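Local coordinates for inorganic pyrophosphatase (Shewanella sp. AS-11, PDB 6LL8), which probably hydrolyses diphosphate to two phosphates as a manganese-dependent family II pyrophosphatase, here holding magnesium and a non-hydrolysed imidodiphosphate, at residues T88-H96 against L107-S117. Sequence-based numbering, arbitrary orientation.
Sequences TIVGIVDHH and LECWIRPVGCS. Unlike the reference sequence in segment 107-117: S117 (reference Arg). With MG (magnesium ion), chain D; 2PN (imidodiphosphoric acid), chain I.
W110 N donates to I92 O at 2.8 Å, one of five backbone hydrogen bonds that join 88-94 and 108-112 in parallel. The others run E108 N to V90 O, I92 N to E108 O, D94 N to W110 O and, one residue past the end of strand 108-111, R112 N to D94 O. They add 108-111 as the outermost strand of the parallel sheet in the DHH domain; 68-72 flanks 88-94 on its other side.

Apolar contacts are split between the two faces. On one, I92 CG2 meets I111 CD1 at 3.9 Å and I89 CG2 lies alongside L107 CD1. On the other, V93 CG2, placed anti to the backbone N, reaches W110 CB, and helix 117-128 covers both residues.

Past the strand ends the contact turns polar. The H95 ring lies beside the loop 114-116 that leads into helix 117-128: ND1 donates in its ring plane to V114 O (2.9 Å), from above that carbonyl's plane, while C116 CA and S117 N lie over one ring face. With ND1 thus engaged, NE2 binds magnesium at 2.2 Å; D15, D73 and D147 also bind this ion, as does O3 of the imidodiphosphate. One water bridges H95 O and V114 O.

D94 OD1 accepts twice, from H95 N above the carboxylate plane and, through its syn lone pair, from H96 ND1 (2.7 Å, 179°). H96 NE2 in turn accepts from the ligand's N1 at 2.8 Å. An alanine at H96 would probably leave that N1 without this acceptor and D94 OD1 with H95 N as the remaining donor of the two.

The chemistry implies that the end of strand 88-94 and the loop following 108-111 probably form a second shell: V114 O holds the H95 ring for the metal, and D94 orients H96 toward the bridging nitrogen of the ligand.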
ATOM      1  N   THR A  88       0.736  19.495  11.357  1.00 10.41           N
ATOM      2  CA  THR A  88       2.151  19.691  11.079  1.00 10.26           C
ATOM      3  C   THR A  88       2.728  18.307  10.793  1.00  9.61           C
ATOM      4  O   THR A  88       2.747  17.437  11.669  1.00 10.40           O
ATOM      5  CB  THR A  88       2.872  20.345  12.245  1.00 12.26           C
ATOM      6  OG1 THR A  88       2.278  21.623  12.492  1.00 15.14           O
ATOM      7  CG2 THR A  88       4.347  20.500  11.966  1.00 13.22           C
ATOM      8  N   ILE A  89       3.219  18.134   9.570  1.00  9.12           N
ATOM      9  CA  ILE A  89       3.908  16.872   9.214  1.00  8.42           C
ATOM     10  C   ILE A  89       5.326  16.958   9.755  1.00  8.39           C
ATOM     11  O   ILE A  89       6.115  17.824   9.303  1.00  9.88           O
ATOM     12  CB  ILE A  89       3.886  16.623   7.703  1.00  8.88           C
ATOM     13  CG1 ILE A  89       2.463  16.498   7.175  1.00  9.65           C
ATOM     14  CG2 ILE A  89       4.701  15.387   7.363  1.00  9.19           C
ATOM     15  CD1 ILE A  89       2.327  16.574   5.681  1.00 11.26           C
ATOM     16  N   VAL A  90       5.647  16.106  10.721  1.00  8.27           N
ATOM     17  CA  VAL A  90       6.976  16.062  11.319  1.00  8.55           C
ATOM     18  C   VAL A  90       7.873  15.047  10.630  1.00  8.35           C
ATOM     19  O   VAL A  90       9.094  15.114  10.771  1.00  9.15           O
ATOM     20  CB  VAL A  90       6.932  15.845  12.834  1.00  9.16           C
ATOM     21  CG1 VAL A  90       6.268  17.035  13.513  1.00 10.34           C
ATOM     22  CG2 VAL A  90       6.275  14.531  13.229  1.00 10.10           C
ATOM     23  N   GLY A  91       7.287  14.128   9.882  1.00  7.99           N
ATOM     24  CA  GLY A  91       8.088  13.096   9.237  1.00  8.47           C
ATOM     25  C   GLY A  91       7.333  12.388   8.154  1.00  7.40           C
ATOM     26  O   GLY A  91       6.090  12.366   8.186  1.00  7.84           O
ATOM     27  N   ILE A  92       8.066  11.789   7.229  1.00  7.36           N
ATOM     28  CA  ILE A  92       7.546  10.849   6.222  1.00  7.11           C
ATOM     29  C   ILE A  92       8.529   9.695   6.179  1.00  6.96           C
ATOM     30  O   ILE A  92       9.736   9.937   5.984  1.00  8.08           O
ATOM     31  CB  ILE A  92       7.402  11.463   4.831  1.00  7.45           C
ATOM     32  CG1 ILE A  92       6.497  12.709   4.878  1.00  8.39           C
ATOM     33  CG2 ILE A  92       6.883  10.432   3.843  1.00  9.08           C
ATOM     34  CD1 ILE A  92       6.452  13.469   3.572  1.00  9.59           C
ATOM     35  N   VAL A  93       8.042   8.474   6.283  1.00  6.96           N
ATOM     36  CA  VAL A  93       8.837   7.259   5.989  1.00  7.17           C
ATOM     37  C   VAL A  93       8.106   6.531   4.883  1.00  7.13           C
ATOM     38  O   VAL A  93       6.912   6.232   5.017  1.00  7.93           O
ATOM     39  CB  VAL A  93       9.084   6.397   7.238  1.00  7.51           C
ATOM     40  CG1 VAL A  93       7.820   5.973   7.964  1.00  8.71           C
ATOM     41  CG2 VAL A  93       9.934   5.203   6.860  1.00  8.37           C
ATOM     42  N   ASP A  94       8.795   6.258   3.769  1.00  7.05           N
ATOM     43  CA  ASP A  94       8.064   5.796   2.577  1.00  6.94           C
ATOM     44  C   ASP A  94       9.016   5.202   1.568  1.00  7.04           C
ATOM     45  O   ASP A  94      10.239   5.271   1.702  1.00  7.59           O
ATOM     46  CB  ASP A  94       7.261   6.955   1.980  1.00  8.20           C
ATOM     47  CG  ASP A  94       6.265   6.557   0.913  1.00  7.76           C
ATOM     48  OD1 ASP A  94       5.819   5.370   0.933  1.00  7.85           O
ATOM     49  OD2 ASP A  94       5.920   7.411   0.086  1.00  8.97           O
ATOM     50  N   HIS A  95       8.427   4.678   0.500  1.00  7.03           N
ATOM     51  CA  HIS A  95       9.107   4.033  -0.639  1.00  6.89           C
ATOM     52  C   HIS A  95       8.347   4.285  -1.946  1.00  7.02           C
ATOM     53  O   HIS A  95       8.478   3.509  -2.881  1.00  7.78           O
ATOM     54  CB  HIS A  95       9.320   2.549  -0.359  1.00  6.75           C
ATOM     55  CG  HIS A  95       8.081   1.710  -0.211  1.00  6.82           C
ATOM     56  ND1 HIS A  95       8.018   0.457  -0.764  1.00  7.65           N
ATOM     57  CD2 HIS A  95       6.919   1.874   0.467  1.00  6.89           C
ATOM     58  CE1 HIS A  95       6.845  -0.086  -0.417  1.00  6.85           C
ATOM     59  NE2 HIS A  95       6.144   0.736   0.333  1.00  7.12           N
ATOM     60  N   HIS A  96       7.559   5.356  -1.997  1.00  6.94           N
ATOM     61  CA  HIS A  96       6.833   5.786  -3.203  1.00  7.33           C
ATOM     62  C   HIS A  96       7.509   6.981  -3.858  1.00  7.92           C
ATOM     63  O   HIS A  96       8.409   7.605  -3.269  1.00  8.53           O
ATOM     64  CB  HIS A  96       5.375   6.148  -2.871  1.00  7.63           C
ATOM     65  CG  HIS A  96       4.536   4.964  -2.527  1.00  7.93           C
ATOM     66  ND1 HIS A  96       4.477   4.421  -1.241  1.00  8.43           N
ATOM     67  CD2 HIS A  96       3.703   4.201  -3.287  1.00  8.40           C
ATOM     68  CE1 HIS A  96       3.659   3.367  -1.269  1.00  8.03           C
ATOM     69  NE2 HIS A  96       3.160   3.220  -2.497  1.00  8.74           N
ATOM     70  N   LEU A 107      11.380  19.023   8.393  1.00  8.34           N
ATOM     71  CA  LEU A 107      10.842  17.701   8.777  1.00  8.81           C
ATOM     72  C   LEU A 107      11.892  16.630   8.538  1.00  8.25           C
ATOM     73  O   LEU A 107      12.946  16.897   7.940  1.00  9.18           O
ATOM     74  CB  LEU A 107       9.556  17.363   8.008  1.00  9.01           C
ATOM     75  CG  LEU A 107       9.732  16.876   6.568  1.00  9.24           C
ATOM     76  CD1 LEU A 107       8.433  16.263   6.068  1.00 11.00           C
ATOM     77  CD2 LEU A 107      10.209  17.972   5.615  1.00 10.96           C
ATOM     78  N   GLU A 108      11.609  15.425   8.999  1.00  7.94           N
ATOM     79  CA  GLU A 108      12.374  14.232   8.612  0.70  9.03           C
ATOM     80  C   GLU A 108      11.714  13.526   7.456  1.00  8.73           C
ATOM     81  O   GLU A 108      10.487  13.368   7.441  1.00 10.74           O
ATOM     82  CB  GLU A 108      12.299  13.161   9.671  0.70 12.60           C
ATOM     83  CG  GLU A 108      12.961  13.517  10.948  0.70 13.65           C
ATOM     84  CD  GLU A 108      13.300  12.298  11.781  0.70 15.67           C
ATOM     85  OE1 GLU A 108      12.691  11.186  11.611  0.70 13.63           O
ATOM     86  OE2 GLU A 108      14.223  12.465  12.527  0.70 19.28           O
ATOM     87  N   CYS A 109      12.508  13.104   6.490  1.00  8.12           N
ATOM     88  CA  CYS A 109      12.046  12.129   5.493  1.00  8.59           C
ATOM     89  C   CYS A 109      13.061  11.008   5.445  1.00  8.32           C
ATOM     90  O   CYS A 109      14.260  11.231   5.218  1.00  9.63           O
ATOM     91  CB  CYS A 109      11.891  12.698   4.099  1.00  9.60           C
ATOM     92  SG  CYS A 109      10.758  14.110   4.016  1.00 11.66           S
ATOM     93  N   TRP A 110      12.553   9.797   5.656  1.00  7.58           N
ATOM     94  CA  TRP A 110      13.278   8.533   5.452  1.00  7.76           C
ATOM     95  C   TRP A 110      12.588   7.855   4.284  1.00  7.39           C
ATOM     96  O   TRP A 110      11.653   7.086   4.485  1.00  8.14           O
ATOM     97  CB  TRP A 110      13.243   7.681   6.713  1.00  9.00           C
ATOM     98  CG  TRP A 110      14.001   8.187   7.890  1.00  8.91           C
ATOM     99  CD1 TRP A 110      13.641   9.181   8.742  1.00 10.25           C
ATOM    100  CD2 TRP A 110      15.184   7.595   8.403  1.00  9.82           C
ATOM    101  NE1 TRP A 110      14.557   9.267   9.736  1.00 12.29           N
ATOM    102  CE2 TRP A 110      15.500   8.305   9.579  1.00 11.09           C
ATOM    103  CE3 TRP A 110      15.996   6.545   7.990  1.00 11.79           C
ATOM    104  CZ2 TRP A 110      16.602   7.968  10.358  1.00 14.29           C
ATOM    105  CZ3 TRP A 110      17.082   6.204   8.775  1.00 15.22           C
ATOM    106  CH2 TRP A 110      17.375   6.918   9.929  1.00 15.01           C
ATOM    107  N   ILE A 111      12.990   8.189   3.070  1.00  7.85           N
ATOM    108  CA  ILE A 111      12.336   7.682   1.862  1.00  7.65           C
ATOM    109  C   ILE A 111      13.406   6.940   1.085  1.00  7.71           C
ATOM    110  O   ILE A 111      14.504   7.470   0.852  1.00  8.16           O
ATOM    111  CB  ILE A 111      11.637   8.804   1.068  1.00  8.67           C
ATOM    112  CG1 ILE A 111      10.563   9.480   1.931  1.00  9.01           C
ATOM    113  CG2 ILE A 111      11.083   8.224  -0.230  1.00  9.55           C
ATOM    114  CD1 ILE A 111       9.892  10.697   1.313  1.00 10.26           C
ATOM    115  N   ARG A 112      13.136   5.700   0.723  1.00  8.03           N
ATOM    116  CA  ARG A 112      14.109   4.865  -0.002  0.50  8.11           C
ATOM    117  C   ARG A 112      13.350   4.072  -1.042  1.00  7.89           C
ATOM    118  O   ARG A 112      12.258   3.587  -0.738  1.00  8.36           O
ATOM    119  CB  ARG A 112      14.825   3.896   0.941  0.50  8.93           C
ATOM    120  CG  ARG A 112      15.572   4.547   2.090  0.50 10.15           C
ATOM    121  CD  ARG A 112      16.823   5.284   1.688  0.50 11.39           C
ATOM    122  NE  ARG A 112      17.524   5.657   2.923  0.50 12.03           N
ATOM    123  CZ  ARG A 112      17.253   6.779   3.645  0.50 10.50           C
ATOM    124  NH1 ARG A 112      16.372   7.666   3.227  0.50 10.77           N
ATOM    125  NH2 ARG A 112      17.854   6.997   4.790  0.50 10.61           N
ATOM    126  N   PRO A 113      13.925   3.861  -2.233  1.00  8.38           N
ATOM    127  CA  PRO A 113      13.218   3.155  -3.296  1.00  8.14           C
ATOM    128  C   PRO A 113      13.365   1.641  -3.133  1.00  8.43           C
ATOM    129  O   PRO A 113      13.898   0.954  -3.995  1.00 10.11           O
ATOM    130  CB  PRO A 113      13.879   3.714  -4.551  1.00  9.44           C
ATOM    131  CG  PRO A 113      15.287   3.936  -4.115  1.00  9.54           C
ATOM    132  CD  PRO A 113      15.183   4.471  -2.700  1.00  9.24           C
ATOM    133  N   VAL A 114      12.856   1.151  -2.009  1.00  8.11           N
ATOM    134  CA  VAL A 114      12.942  -0.247  -1.609  1.00  8.57           C
ATOM    135  C   VAL A 114      11.562  -0.874  -1.681  1.00  7.55           C
ATOM    136  O   VAL A 114      10.546  -0.256  -2.031  1.00  8.27           O
ATOM    137  CB  VAL A 114      13.606  -0.393  -0.238  1.00  8.79           C
ATOM    138  CG1 VAL A 114      15.059   0.089  -0.312  1.00 10.52           C
ATOM    139  CG2 VAL A 114      12.804   0.306   0.865  1.00  9.58           C
ATOM    140  N   GLY A 115      11.506  -2.139  -1.320  1.00  8.00           N
ATOM    141  CA  GLY A 115      10.264  -2.912  -1.427  1.00  8.74           C
ATOM    142  C   GLY A 115       9.199  -2.627  -0.408  1.00  8.82           C
ATOM    143  O   GLY A 115       8.060  -2.964  -0.678  1.00  9.22           O
ATOM    144  N   CYS A 116       9.520  -2.035   0.732  1.00  8.21           N
ATOM    145  CA  CYS A 116       8.529  -1.900   1.810  1.00  7.56           C
ATOM    146  C   CYS A 116       8.899  -0.744   2.733  1.00  7.87           C
ATOM    147  O   CYS A 116      10.084  -0.607   3.075  1.00  8.33           O
ATOM    148  CB  CYS A 116       8.434  -3.210   2.555  1.00  8.38           C
ATOM    149  SG  CYS A 116       7.161  -3.225   3.827  1.00  9.39           S
ATOM    150  N   SER A 117       7.913   0.018   3.200  1.00  7.56           N
ATOM    151  CA  SER A 117       8.213   1.064   4.185  1.00  7.38           C
ATOM    152  C   SER A 117       8.835   0.459   5.429  1.00  7.33           C
ATOM    153  O   SER A 117       9.684   1.098   6.077  1.00  8.08           O
ATOM    154  CB  SER A 117       6.971   1.828   4.593  1.00  8.73           C
ATOM    155  OG  SER A 117       6.343   2.495   3.524  1.00  8.97           O
TER
HETATM  156 MG    MG D 402       4.187  -0.030   1.129  1.00  7.30          MG
HETATM  157  P1  2PN I 407       2.162  -0.025  -1.318  1.00  7.60           P
HETATM  158  O1  2PN I 407       1.258   0.880  -0.487  1.00  7.96           O
HETATM  159  O2  2PN I 407       1.650  -1.439  -1.388  1.00  7.90           O
HETATM  160  O3  2PN I 407       3.598   0.049  -0.833  1.00  7.99           O
HETATM  161  N1  2PN I 407       2.156   0.583  -2.847  1.00  7.29           N
HETATM  162  P2  2PN I 407       1.540   0.090  -4.296  1.00  8.36           P
HETATM  163  O4  2PN I 407       0.751   1.295  -4.801  1.00  9.41           O
HETATM  164  O5  2PN I 407       0.629  -1.092  -4.047  1.00  8.34           O
HETATM  165  O6  2PN I 407       2.703  -0.243  -5.198  1.00  8.99           O
HETATM  166  O   HOH W   1      10.227   1.720  -4.017  1.00  9.09           O